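Local atomic coordinates of homoserine kinase (Listeria monocytogenes, PDB entry 3HUL), a protein that probably catalyses the ATP-dependent phosphorylation of L-homoserine to O-phospho-L-homoserine, the fourth of five steps from L-aspartate to L-threonine. Residues A[161-165]-A[221-225]; A[156-162]-A[274-280]; A[82-86]-A[245-250]; A[229-234]-A[266-272]; A[207-211]-A[240-244]. All coordinates share one frame. Numbering follows the deposited sequence.

Interaction 1: residues A[161-165]-A[221-225]; sequences IPKAE and SQLVP
Residues 161-165 leave strand 156-161 as an extended, irregular chain, with psi between 102° and -176°, and curl round the side chain of Gln222. Residues 221-225 open with a type I beta turn from Ser221 to Val224, closed by Val224 N to Ser221 O at 3.0 Å, and its last residue starts a 3-10 segment. CA atoms come closest at Glu165-Gln222 (7.1 Å) and Pro162-Leu223 (7.7 Å). Gln222, chi1 p and chi2 t, directs its carboxamide into the bend. Gln222 NE2 donates to Glu165 OE2 at 2.9 Å with good geometry (150°) and, weakly at 127°, to Lys163 O at 2.7 Å. The carboxylate of Glu165 (chi1 t, chi2 p) is engaged through both oxygens, since Gln222 N makes a weak 3.3 Å bond to its OE1. No donor of these segments reaches Gln222 OE1, which instead lies 3.3 Å from Pro162 CB. The Pro162 ring packs on Leu223 (chi1 m, chi2 t), with CG 3.5 Å from CD1, and gives this polar cluster an apolar floor. Pro162 O accepts a hydrogen bond from Arg84, and both Glu165 and Gln222 lean on Pro249. The contact joins two loops through a glutamine side chain that bridges a backbone carbonyl and a carboxylate, within a GHMP kinase fold and next to the predicted ATP-binding loop that contains Arg84.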
# COMPACT_ATOMS: atom_id res chain seq x y z
N ILE A 161 -6.76 2.11 -32.00
CA ILE A 161 -8.19 1.95 -32.17
C ILE A 161 -8.55 1.74 -33.66
O ILE A 161 -8.53 2.70 -34.45
CB ILE A 161 -8.91 3.17 -31.60
CG1 ILE A 161 -8.59 3.28 -30.10
CG2 ILE A 161 -10.42 3.11 -31.89
CD1 ILE A 161 -8.96 4.58 -29.51
N PRO A 162 -8.83 0.47 -34.05
CA PRO A 162 -9.26 0.23 -35.44
C PRO A 162 -10.77 0.39 -35.56
O PRO A 162 -11.45 0.78 -34.60
CB PRO A 162 -8.88 -1.24 -35.66
CG PRO A 162 -9.09 -1.87 -34.29
CD PRO A 162 -8.96 -0.75 -33.24
N LYS A 163 -11.28 0.11 -36.75
CA LYS A 163 -12.71 0.10 -37.05
C LYS A 163 -13.36 -1.03 -36.28
O LYS A 163 -12.68 -1.99 -35.90
CB LYS A 163 -12.90 -0.13 -38.56
CG LYS A 163 -12.24 0.96 -39.44
CD LYS A 163 -13.01 2.25 -39.30
CE LYS A 163 -12.58 3.29 -40.33
NZ LYS A 163 -13.34 4.54 -40.07
N ALA A 164 -14.67 -0.94 -36.06
CA ALA A 164 -15.43 -2.06 -35.52
C ALA A 164 -15.10 -3.33 -36.29
O ALA A 164 -14.82 -3.28 -37.49
CB ALA A 164 -16.94 -1.77 -35.54
N GLU A 165 -15.09 -4.46 -35.60
CA GLU A 165 -14.92 -5.77 -36.23
C GLU A 165 -16.03 -6.00 -37.28
O GLU A 165 -17.19 -5.65 -37.06
CB GLU A 165 -14.95 -6.87 -35.17
CG GLU A 165 -14.15 -8.15 -35.49
CD GLU A 165 -12.65 -7.94 -35.57
OE1 GLU A 165 -11.96 -8.74 -36.28
OE2 GLU A 165 -12.14 -6.98 -34.95
N SER A 221 -8.78 -11.23 -33.44
CA SER A 221 -9.39 -10.07 -34.09
C SER A 221 -8.35 -9.25 -34.90
O SER A 221 -7.17 -9.60 -34.92
CB SER A 221 -10.20 -9.24 -33.10
OG SER A 221 -9.40 -8.76 -32.04
N GLN A 222 -8.80 -8.17 -35.56
CA GLN A 222 -8.07 -7.54 -36.68
C GLN A 222 -6.61 -7.13 -36.45
O GLN A 222 -5.79 -7.23 -37.36
CB GLN A 222 -8.87 -6.36 -37.26
CG GLN A 222 -9.37 -5.36 -36.23
CD GLN A 222 -10.41 -4.37 -36.78
OE1 GLN A 222 -10.12 -3.56 -37.67
NE2 GLN A 222 -11.63 -4.43 -36.23
N LEU A 223 -6.29 -6.70 -35.23
CA LEU A 223 -4.96 -6.19 -34.92
C LEU A 223 -3.99 -7.25 -34.40
O LEU A 223 -2.81 -6.96 -34.15
CB LEU A 223 -5.06 -5.01 -33.94
CG LEU A 223 -5.67 -3.72 -34.48
CD1 LEU A 223 -5.78 -2.67 -33.39
CD2 LEU A 223 -4.87 -3.19 -35.66
N VAL A 224 -4.48 -8.47 -34.23
CA VAL A 224 -3.68 -9.54 -33.65
C VAL A 224 -2.36 -9.82 -34.42
O VAL A 224 -1.31 -9.89 -33.79
CB VAL A 224 -4.51 -10.84 -33.39
CG1 VAL A 224 -3.62 -12.07 -33.14
CG2 VAL A 224 -5.52 -10.64 -32.23
N PRO A 225 -2.40 -9.96 -35.77
CA PRO A 225 -1.13 -10.30 -36.46
C PRO A 225 -0.00 -9.23 -36.34
O PRO A 225 1.15 -9.52 -36.69
CB PRO A 225 -1.55 -10.48 -37.93
CG PRO A 225 -2.84 -9.81 -38.06
CD PRO A 225 -3.53 -9.92 -36.72

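Interaction 2: residues A[156-162]-A[274-280]; sequences ALIAFIP and ADVLLLD
An antiparallel beta ladder joins strands 156-161 and 275-280, the latter an outer strand of the four-stranded sheet in the C-terminal half of this GHMP kinase. The short strand axes approach to 4.7 Å at 153°. Leu157-Leu279, Ala159-Leu277 and Ile161-Asp275 are hydrogen-bonded pairs, each with reciprocal N-to-O bonds of 2.8 to 3.0 Å; Ile158-Leu278 and Phe160-Val276 are non-hydrogen-bonded pairs. Side chains alternate between the faces. On the face of Leu157, Ala159 and Ile161, small Ala159 is a hollow between two larger neighbours, and Leu279 (chi1 m, chi2 t) leans into it diagonally, CD1 to Ala159 CB 3.7 Å. Ile161 CD1 meets Leu277 CD2 at 3.8 Å, and Leu25 of strand 21-25 covers Leu157 and Leu279. On the other face Ile158 CG2 nestles against Val276 CG1 (3.5 Å), while Val276 CG2 lies 4.0 Å from Phe160 CE1; helix 260-268 covers Ile158 and Leu278. Leu278 (chi1 t, chi2 p) bends back over the partner strand, its CD1 4.2 Å from both Ile158 CD1 and Ala156 CB. Where the strands run out, Ala274 CB lies at the edge of the Phe160 ring and 3.7 Å from Pro162 N.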
# COMPACT_ATOMS: atom_id res chain seq x y z
N ALA A 156 1.04 5.64 -18.76
CA ALA A 156 0.20 6.12 -19.84
C ALA A 156 -0.16 4.98 -20.80
O ALA A 156 0.48 3.93 -20.82
CB ALA A 156 0.85 7.27 -20.58
N LEU A 157 -1.22 5.16 -21.57
CA LEU A 157 -1.61 4.11 -22.50
C LEU A 157 -1.65 4.61 -23.95
O LEU A 157 -2.14 5.71 -24.23
CB LEU A 157 -2.95 3.51 -22.11
CG LEU A 157 -2.96 2.71 -20.81
CD1 LEU A 157 -3.27 3.64 -19.62
CD2 LEU A 157 -3.98 1.61 -20.92
N ILE A 158 -1.12 3.81 -24.86
CA ILE A 158 -1.27 4.12 -26.26
C ILE A 158 -2.24 3.12 -26.86
O ILE A 158 -1.99 1.92 -26.86
CB ILE A 158 0.08 4.10 -27.02
CG1 ILE A 158 0.90 5.36 -26.68
CG2 ILE A 158 -0.14 4.04 -28.50
CD1 ILE A 158 1.79 5.21 -25.48
N ALA A 159 -3.34 3.63 -27.37
CA ALA A 159 -4.41 2.80 -27.90
C ALA A 159 -4.37 2.77 -29.42
O ALA A 159 -4.42 3.82 -30.08
CB ALA A 159 -5.75 3.33 -27.43
N PHE A 160 -4.28 1.57 -29.98
CA PHE A 160 -4.54 1.39 -31.40
C PHE A 160 -6.02 1.11 -31.55
O PHE A 160 -6.48 -0.00 -31.26
CB PHE A 160 -3.80 0.19 -31.95
CG PHE A 160 -2.34 0.40 -32.13
CD1 PHE A 160 -1.82 0.69 -33.38
CD2 PHE A 160 -1.45 0.26 -31.05
CE1 PHE A 160 -0.46 0.84 -33.57
CE2 PHE A 160 -0.09 0.41 -31.22
CZ PHE A 160 0.41 0.72 -32.49
N ILE A 161 -6.76 2.11 -32.00
CA ILE A 161 -8.19 1.95 -32.17
C ILE A 161 -8.55 1.74 -33.66
O ILE A 161 -8.53 2.70 -34.45
CB ILE A 161 -8.91 3.17 -31.60
CG1 ILE A 161 -8.59 3.28 -30.10
CG2 ILE A 161 -10.42 3.11 -31.89
CD1 ILE A 161 -8.96 4.58 -29.51
N PRO A 162 -8.83 0.47 -34.05
CA PRO A 162 -9.26 0.23 -35.44
C PRO A 162 -10.77 0.39 -35.56
O PRO A 162 -11.45 0.78 -34.60
CB PRO A 162 -8.88 -1.24 -35.66
CG PRO A 162 -9.09 -1.87 -34.29
CD PRO A 162 -8.96 -0.75 -33.24
N ALA A 274 -5.30 2.00 -38.00
CA ALA A 274 -5.95 2.32 -36.73
C ALA A 274 -5.49 3.69 -36.28
O ALA A 274 -4.37 4.08 -36.56
CB ALA A 274 -5.58 1.28 -35.67
N ASP A 275 -6.36 4.41 -35.59
CA ASP A 275 -5.96 5.65 -34.95
C ASP A 275 -5.10 5.29 -33.74
O ASP A 275 -5.39 4.32 -33.01
CB ASP A 275 -7.19 6.45 -34.55
CG ASP A 275 -8.02 6.91 -35.76
OD1 ASP A 275 -7.42 7.32 -36.79
OD2 ASP A 275 -9.27 6.86 -35.69
N VAL A 276 -4.01 6.02 -33.56
CA VAL A 276 -3.15 5.85 -32.41
C VAL A 276 -3.40 7.00 -31.45
O VAL A 276 -3.08 8.15 -31.75
CB VAL A 276 -1.70 5.81 -32.81
CG1 VAL A 276 -0.85 5.52 -31.58
CG2 VAL A 276 -1.49 4.72 -33.90
N LEU A 277 -3.99 6.67 -30.30
CA LEU A 277 -4.45 7.68 -29.35
C LEU A 277 -3.71 7.56 -28.03
O LEU A 277 -3.34 6.48 -27.62
CB LEU A 277 -5.96 7.56 -29.12
CG LEU A 277 -6.87 8.53 -29.88
CD1 LEU A 277 -6.76 8.39 -31.41
CD2 LEU A 277 -8.34 8.32 -29.44
N LEU A 278 -3.51 8.69 -27.37
CA LEU A 278 -2.86 8.70 -26.07
C LEU A 278 -3.93 8.82 -24.98
O LEU A 278 -4.75 9.74 -24.98
CB LEU A 278 -1.82 9.84 -25.98
CG LEU A 278 -0.87 10.00 -24.79
CD1 LEU A 278 -0.27 8.69 -24.32
CD2 LEU A 278 0.25 10.96 -25.17
N LEU A 279 -3.94 7.84 -24.09
CA LEU A 279 -4.91 7.85 -22.99
C LEU A 279 -4.19 7.85 -21.66
O LEU A 279 -3.10 7.33 -21.57
CB LEU A 279 -5.80 6.63 -23.09
CG LEU A 279 -6.31 6.21 -24.47
CD1 LEU A 279 -7.00 4.88 -24.35
CD2 LEU A 279 -7.25 7.25 -25.10
N ASP A 280 -4.82 8.43 -20.64
CA ASP A 280 -4.34 8.30 -19.29
C ASP A 280 -5.30 7.43 -18.45
O ASP A 280 -6.45 7.20 -18.85
CB ASP A 280 -4.16 9.68 -18.65
CG ASP A 280 -2.97 10.45 -19.23
OD1 ASP A 280 -1.83 9.95 -19.19
OD2 ASP A 280 -3.17 11.56 -19.73

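Interaction 3: residues A[82-86]-A[245-250]; sequences PARGL and SGAGPT. With SO4 (sulfate ion), chain C.
The predicted ATP-binding loop of this GHMP kinase, glycine-rich and running into helix 88-103, here meets the glycine-rich 245-250 turn of the C-terminal half. A type II' beta turn spans Ser245-Gly248, closed by Gly248 N to Ser245 O (2.7 Å), and a cis peptide precedes Pro249. CA atoms approach to 4.6 Å at Gly85-Gly248 and 5.6 Å at Arg84-Pro249. Gly85 (phi 86°, psi 11°) is wedged against the turn: a CB there would clash with Ser245 O and Gly248 O. Ser245, chi1 t, donates OG to Gly85 O at 2.7 Å, and Thr250 N reaches Arg84 O at 3.2 Å, although the placing of that oxygen is less certain. Arg84 folds back so that NE and NH2 hold Pro82 O at 2.8 and 3.0 Å. Gly85 N also binds O2 of a sulfate, probably from the crystallisation liquor, at 2.9 Å; Gly87 N and Ser88 N complete this anion site, consistent with phosphate binding at the loop. In the chain, the 82-86 loop links strand 72-78 to helix 88-103, its Arg84 and Leu86 packed on Ile161 of strand 156-161, while the opposing turn connects strands 241-244 and 251-255.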
# COMPACT_ATOMS: atom_id res chain seq x y z
N PRO A 82 -17.85 2.72 -30.14
CA PRO A 82 -18.69 1.58 -29.84
C PRO A 82 -18.03 0.30 -30.28
O PRO A 82 -17.30 0.28 -31.30
CB PRO A 82 -19.94 1.82 -30.68
CG PRO A 82 -19.90 3.24 -31.08
CD PRO A 82 -18.46 3.60 -31.16
N ALA A 83 -18.29 -0.76 -29.52
CA ALA A 83 -17.78 -2.09 -29.78
C ALA A 83 -16.28 -2.12 -30.14
O ALA A 83 -15.87 -2.83 -31.05
CB ALA A 83 -18.65 -2.80 -30.84
N ARG A 84 -15.47 -1.37 -29.40
CA ARG A 84 -14.03 -1.36 -29.68
C ARG A 84 -13.14 -1.91 -28.55
O ARG A 84 -11.92 -1.85 -28.64
CB ARG A 84 -13.58 0.03 -30.15
CG ARG A 84 -12.74 -0.00 -31.46
CD ARG A 84 -13.62 -0.48 -32.66
NE ARG A 84 -14.90 0.25 -32.77
CZ ARG A 84 -15.01 1.43 -33.37
NH1 ARG A 84 -13.93 2.02 -33.88
NH2 ARG A 84 -16.19 2.05 -33.42
N GLY A 85 -13.75 -2.48 -27.51
CA GLY A 85 -13.01 -3.09 -26.39
C GLY A 85 -12.64 -2.08 -25.30
O GLY A 85 -11.84 -2.39 -24.40
N LEU A 86 -13.21 -0.88 -25.39
CA LEU A 86 -12.95 0.20 -24.44
C LEU A 86 -14.15 0.56 -23.54
O LEU A 86 -14.20 1.63 -22.96
CB LEU A 86 -12.39 1.44 -25.14
CG LEU A 86 -11.02 1.27 -25.80
CD1 LEU A 86 -10.76 2.42 -26.79
CD2 LEU A 86 -9.89 1.18 -24.75
N SER A 245 -7.29 -4.89 -25.50
CA SER A 245 -8.19 -4.28 -24.53
C SER A 245 -9.48 -5.12 -24.47
O SER A 245 -10.20 -5.22 -25.46
CB SER A 245 -8.50 -2.86 -24.97
OG SER A 245 -9.23 -2.18 -23.98
N GLY A 246 -9.74 -5.74 -23.32
CA GLY A 246 -10.93 -6.58 -23.14
C GLY A 246 -10.97 -7.65 -24.20
O GLY A 246 -10.03 -8.41 -24.35
N ALA A 247 -12.05 -7.71 -24.97
CA ALA A 247 -12.16 -8.73 -26.01
C ALA A 247 -11.62 -8.20 -27.35
O ALA A 247 -11.69 -8.90 -28.38
CB ALA A 247 -13.63 -9.20 -26.15
N GLY A 248 -11.06 -6.99 -27.34
CA GLY A 248 -10.58 -6.38 -28.57
C GLY A 248 -11.70 -5.58 -29.23
O GLY A 248 -12.78 -5.41 -28.64
N PRO A 249 -11.45 -5.07 -30.44
CA PRO A 249 -10.20 -5.24 -31.16
C PRO A 249 -9.08 -4.23 -30.82
O PRO A 249 -7.96 -4.39 -31.31
CB PRO A 249 -10.62 -5.10 -32.63
CG PRO A 249 -11.87 -4.27 -32.61
CD PRO A 249 -12.42 -4.27 -31.21
N THR A 250 -9.35 -3.20 -30.01
CA THR A 250 -8.24 -2.28 -29.74
C THR A 250 -7.12 -2.95 -28.97
O THR A 250 -7.35 -3.90 -28.22
CB THR A 250 -8.62 -0.86 -29.17
OG1 THR A 250 -8.31 -0.77 -27.77
CG2 THR A 250 -10.00 -0.49 -29.43
S SO4 C . -17.01 -2.55 -25.71
O1 SO4 C . -16.16 -2.85 -24.54
O2 SO4 C . -16.44 -3.32 -26.80
O3 SO4 C . -18.41 -2.95 -25.50
O4 SO4 C . -16.99 -1.13 -26.00

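Interaction 4: residues A[229-234]-A[266-272]; sequences QIRDVA and SLQTLEI
Leu270, Val233 and Leu267 carry most of this apolar contact between helix 227-235, represented by residues 229-234, and the end of helix 260-268 with the loop that follows it. CA atoms come closest at Ile230-Leu267, 7.4 Å. No hydrogen bond crosses between the segments. Leu270 (chi1 m, chi2 t) sits in the type I turn Gln268-Glu271 and points at the first helix: its CD2 meets Val233 CG2 at 4.2 Å and Gln229 NE2 at 3.8 Å, its CD1 Ile230 CG1 at 4.2 Å. Val233, chi1 t, offers its other methyl to Leu267, CG1 to CD2 4.0 Å. Leu267 (chi1 m, chi2 t) leaves its helix sideways, yet its CD2 reaches Val233, Ile230 CG2 (4.3 Å) and Ala234 CB (4.4 Å). Glu271, the first residue beyond the helix to leave helical phi/psi, has a positive phi (51°), and after it Ile272 also points inward, CD1 4.0 Å from Ile230 CG1. Thr269 OG1, just past the helix, donates back to Ser266 O at 2.7 Å. At the margin, Gln229 OE1 is hydrogen-bonded to His226, and Ser266 OG to Gln237. Ile230 and Leu267 both rest on Phe160 and Val253, so that the two helices form a layer over one face of the antiparallel sheet, the alpha/beta layering of the C-terminal GHMP kinase domain.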
# COMPACT_ATOMS: atom_id res chain seq x y z
N GLN A 229 4.81 -7.32 -33.42
CA GLN A 229 5.52 -6.18 -33.98
C GLN A 229 5.35 -4.94 -33.10
O GLN A 229 6.31 -4.21 -32.86
CB GLN A 229 4.99 -5.91 -35.41
CG GLN A 229 5.35 -4.56 -36.03
CD GLN A 229 4.44 -4.21 -37.21
OE1 GLN A 229 3.25 -4.55 -37.22
NE2 GLN A 229 5.00 -3.52 -38.20
N ILE A 230 4.12 -4.70 -32.64
CA ILE A 230 3.82 -3.62 -31.72
C ILE A 230 4.61 -3.80 -30.41
O ILE A 230 5.27 -2.87 -29.97
CB ILE A 230 2.30 -3.50 -31.46
CG1 ILE A 230 1.60 -2.96 -32.72
CG2 ILE A 230 2.00 -2.62 -30.21
CD1 ILE A 230 0.08 -2.98 -32.65
N ARG A 231 4.57 -5.00 -29.85
CA ARG A 231 5.40 -5.38 -28.70
C ARG A 231 6.88 -5.09 -28.87
O ARG A 231 7.49 -4.41 -28.04
CB ARG A 231 5.25 -6.87 -28.37
CG ARG A 231 4.24 -7.13 -27.33
CD ARG A 231 3.91 -8.61 -27.12
NE ARG A 231 2.60 -8.67 -26.49
CZ ARG A 231 1.74 -9.69 -26.54
NH1 ARG A 231 2.04 -10.78 -27.22
NH2 ARG A 231 0.58 -9.60 -25.91
N ASP A 232 7.46 -5.62 -29.96
CA ASP A 232 8.89 -5.45 -30.25
C ASP A 232 9.28 -3.99 -30.19
O ASP A 232 10.22 -3.63 -29.50
CB ASP A 232 9.24 -5.99 -31.64
CG ASP A 232 9.29 -7.50 -31.68
OD1 ASP A 232 9.32 -8.14 -30.61
OD2 ASP A 232 9.29 -8.05 -32.80
N VAL A 233 8.53 -3.17 -30.91
CA VAL A 233 8.77 -1.74 -30.99
C VAL A 233 8.59 -0.98 -29.67
O VAL A 233 9.44 -0.19 -29.27
CB VAL A 233 7.86 -1.12 -32.07
CG1 VAL A 233 7.89 0.41 -32.00
CG2 VAL A 233 8.25 -1.68 -33.46
N ALA A 234 7.44 -1.21 -29.03
CA ALA A 234 7.10 -0.55 -27.79
C ALA A 234 8.03 -0.94 -26.67
O ALA A 234 8.60 -0.09 -26.03
CB ALA A 234 5.66 -0.83 -27.41
N SER A 266 6.38 7.24 -32.42
CA SER A 266 7.03 6.01 -32.84
C SER A 266 6.07 4.90 -33.36
O SER A 266 6.35 4.24 -34.38
CB SER A 266 7.81 5.50 -31.66
OG SER A 266 8.74 4.54 -32.06
N LEU A 267 4.96 4.68 -32.66
CA LEU A 267 4.03 3.62 -33.08
C LEU A 267 3.23 4.03 -34.32
O LEU A 267 2.88 3.18 -35.12
CB LEU A 267 3.10 3.21 -31.93
CG LEU A 267 3.84 2.46 -30.80
CD1 LEU A 267 3.10 2.63 -29.49
CD2 LEU A 267 4.06 0.99 -31.10
N GLN A 268 2.94 5.32 -34.45
CA GLN A 268 2.38 5.89 -35.65
C GLN A 268 3.19 5.62 -36.93
O GLN A 268 2.63 5.67 -38.01
CB GLN A 268 2.14 7.39 -35.47
CG GLN A 268 0.91 7.67 -34.63
CD GLN A 268 0.76 9.10 -34.18
OE1 GLN A 268 1.71 9.89 -34.16
NE2 GLN A 268 -0.46 9.44 -33.77
N THR A 269 4.49 5.32 -36.81
CA THR A 269 5.31 5.04 -38.01
C THR A 269 5.05 3.66 -38.60
O THR A 269 5.53 3.36 -39.69
CB THR A 269 6.85 5.18 -37.80
OG1 THR A 269 7.31 4.14 -36.95
CG2 THR A 269 7.25 6.55 -37.25
N LEU A 270 4.32 2.81 -37.87
CA LEU A 270 4.05 1.45 -38.34
C LEU A 270 2.98 1.41 -39.44
O LEU A 270 2.87 0.43 -40.17
CB LEU A 270 3.68 0.52 -37.17
CG LEU A 270 4.75 0.39 -36.08
CD1 LEU A 270 4.22 -0.43 -34.88
CD2 LEU A 270 6.03 -0.22 -36.67
N GLU A 271 2.23 2.50 -39.56
CA GLU A 271 1.17 2.68 -40.57
C GLU A 271 0.20 1.49 -40.57
O GLU A 271 -0.08 0.86 -41.61
CB GLU A 271 1.76 2.96 -41.95
CG GLU A 271 2.37 4.37 -42.02
CD GLU A 271 3.46 4.51 -43.06
OE1 GLU A 271 4.11 5.59 -43.10
OE2 GLU A 271 3.68 3.55 -43.85
N ILE A 272 -0.25 1.18 -39.38
CA ILE A 272 -1.25 0.16 -39.18
C ILE A 272 -2.58 0.89 -39.34
O ILE A 272 -2.68 2.09 -39.05
CB ILE A 272 -1.05 -0.51 -37.78
CG1 ILE A 272 0.23 -1.36 -37.80
CG2 ILE A 272 -2.23 -1.38 -37.38
CD1 ILE A 272 0.83 -1.60 -36.43

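Interaction 5: residues A[207-211]-A[240-244]; sequences GEMME and YAACL
Glu211 lays its side chain across the backbone of Ala241 and Ala242, linking the C-terminal end of helix 203-210 to outer strand 241-244 of the antiparallel sheet in the C-terminal GHMP kinase domain. With chi1 m and chi2 t, it brings OE2 to Ala242 N at 2.9 Å (167°), the one hydrogen bond between the segments, while its CG rests 3.8 Å from Ala241 CB. The same OE2 forms a salt bridge with Arg231 NE, and Arg231 NH2 binds Ala242 O, so one arginine completes the polar link. CA atoms lie nearest at Gly207-Ala241 (4.7 Å) and Glu211-Cys243 (6.0 Å). Such a close approach depends on Gly207: a CB here would fall 2.3 Å from Tyr240 O. Its CA instead makes a CA-H...O contact with that oxygen at 3.5 Å, and Gly207 O is 3.4 Å from Ala241 CB. Tyr240 and Ala241 together face Phe254 of strand 251-255 as a classic beta bulge, where the strand begins. On the strand face toward the helix, Ala241 and Cys243 receive Met210 (chi1 t, chi2 t), which also packs on Met194 and Phe254. Glu208 and Met209 meet Phe146 of the second subunit. Cys243, chi1 m, sets its sulfur against the methionine, SG lying 3.7 Å from Met210 CG.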
# COMPACT_ATOMS: atom_id res chain seq x y z
N GLY A 207 3.81 -6.15 -16.52
CA GLY A 207 3.53 -6.10 -17.96
C GLY A 207 3.77 -7.45 -18.59
O GLY A 207 3.03 -7.87 -19.48
N GLU A 208 4.80 -8.12 -18.10
CA GLU A 208 5.12 -9.50 -18.46
C GLU A 208 3.98 -10.48 -18.13
O GLU A 208 3.67 -11.38 -18.94
CB GLU A 208 6.40 -9.89 -17.72
CG GLU A 208 7.06 -11.18 -18.17
CD GLU A 208 8.53 -11.25 -17.73
OE1 GLU A 208 9.01 -10.32 -17.02
OE2 GLU A 208 9.21 -12.25 -18.09
N MET A 209 3.38 -10.34 -16.95
CA MET A 209 2.24 -11.20 -16.59
C MET A 209 1.01 -10.82 -17.43
O MET A 209 0.28 -11.67 -17.90
CB MET A 209 1.91 -11.10 -15.08
CG MET A 209 3.07 -11.52 -14.11
SD MET A 209 3.60 -13.27 -14.22
CE MET A 209 4.97 -13.18 -15.35
N MET A 210 0.82 -9.53 -17.62
CA MET A 210 -0.33 -9.01 -18.32
C MET A 210 -0.41 -9.55 -19.78
O MET A 210 -1.51 -9.70 -20.30
CB MET A 210 -0.27 -7.49 -18.28
CG MET A 210 -1.50 -6.77 -18.73
SD MET A 210 -1.24 -4.96 -18.81
CE MET A 210 -0.32 -4.66 -17.33
N GLU A 211 0.73 -9.86 -20.39
CA GLU A 211 0.77 -10.34 -21.79
C GLU A 211 0.41 -11.82 -21.98
O GLU A 211 0.16 -12.25 -23.10
CB GLU A 211 2.13 -10.05 -22.44
CG GLU A 211 2.33 -8.57 -22.73
CD GLU A 211 3.54 -8.25 -23.59
OE1 GLU A 211 4.59 -8.94 -23.50
OE2 GLU A 211 3.45 -7.27 -24.34
N TYR A 240 5.90 -1.36 -21.00
CA TYR A 240 5.69 -2.55 -20.17
C TYR A 240 5.11 -3.74 -20.91
O TYR A 240 5.47 -4.88 -20.64
CB TYR A 240 4.77 -2.21 -19.01
CG TYR A 240 5.19 -0.99 -18.23
CD1 TYR A 240 6.48 -0.89 -17.70
CD2 TYR A 240 4.28 0.05 -17.99
CE1 TYR A 240 6.88 0.25 -16.98
CE2 TYR A 240 4.67 1.21 -17.24
CZ TYR A 240 5.96 1.29 -16.75
OH TYR A 240 6.35 2.38 -16.01
N ALA A 241 4.21 -3.46 -21.84
CA ALA A 241 3.35 -4.50 -22.38
C ALA A 241 2.46 -3.93 -23.49
O ALA A 241 2.20 -2.73 -23.51
CB ALA A 241 2.46 -5.07 -21.26
N ALA A 242 2.00 -4.80 -24.37
CA ALA A 242 0.97 -4.47 -25.35
C ALA A 242 -0.04 -5.63 -25.28
O ALA A 242 0.35 -6.80 -25.36
CB ALA A 242 1.57 -4.33 -26.78
N CYS A 243 -1.31 -5.29 -25.11
CA CYS A 243 -2.37 -6.28 -24.94
C CYS A 243 -3.61 -5.86 -25.69
O CYS A 243 -3.88 -4.66 -25.85
CB CYS A 243 -2.77 -6.36 -23.47
SG CYS A 243 -1.38 -6.61 -22.41
N LEU A 244 -4.39 -6.85 -26.10
CA LEU A 244 -5.79 -6.56 -26.39
C LEU A 244 -6.47 -5.89 -25.19
O LEU A 244 -6.21 -6.25 -24.03
CB LEU A 244 -6.54 -7.81 -26.82
CG LEU A 244 -6.10 -8.36 -28.17
CD1 LEU A 244 -6.72 -9.75 -28.36
CD2 LEU A 244 -6.50 -7.40 -29.30

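Interaction 2 forms part of the sheet on which the other contacts converge. Interaction 1 continues directly from its strand 156-161, sharing Ile161 and Pro162, and meets interaction 3 about 9 Å away between centres, where Arg84 NH1 reaches Pro162 O at 2.9 Å. Through interaction 3 the sheet borders the sulfate-occupied, predicted ATP-binding loop. Interaction 4 covers the sheet face bearing Phe160, whose CE2 is 3.7 Å from Ile230 CD1, and its centre lies about 19 Å from that of interaction 3. Interaction 5, at the strand 241-244 edge, is tied to interaction 4 by the salt bridge from Arg231 NE to Glu211 OE2, 2.7 Å.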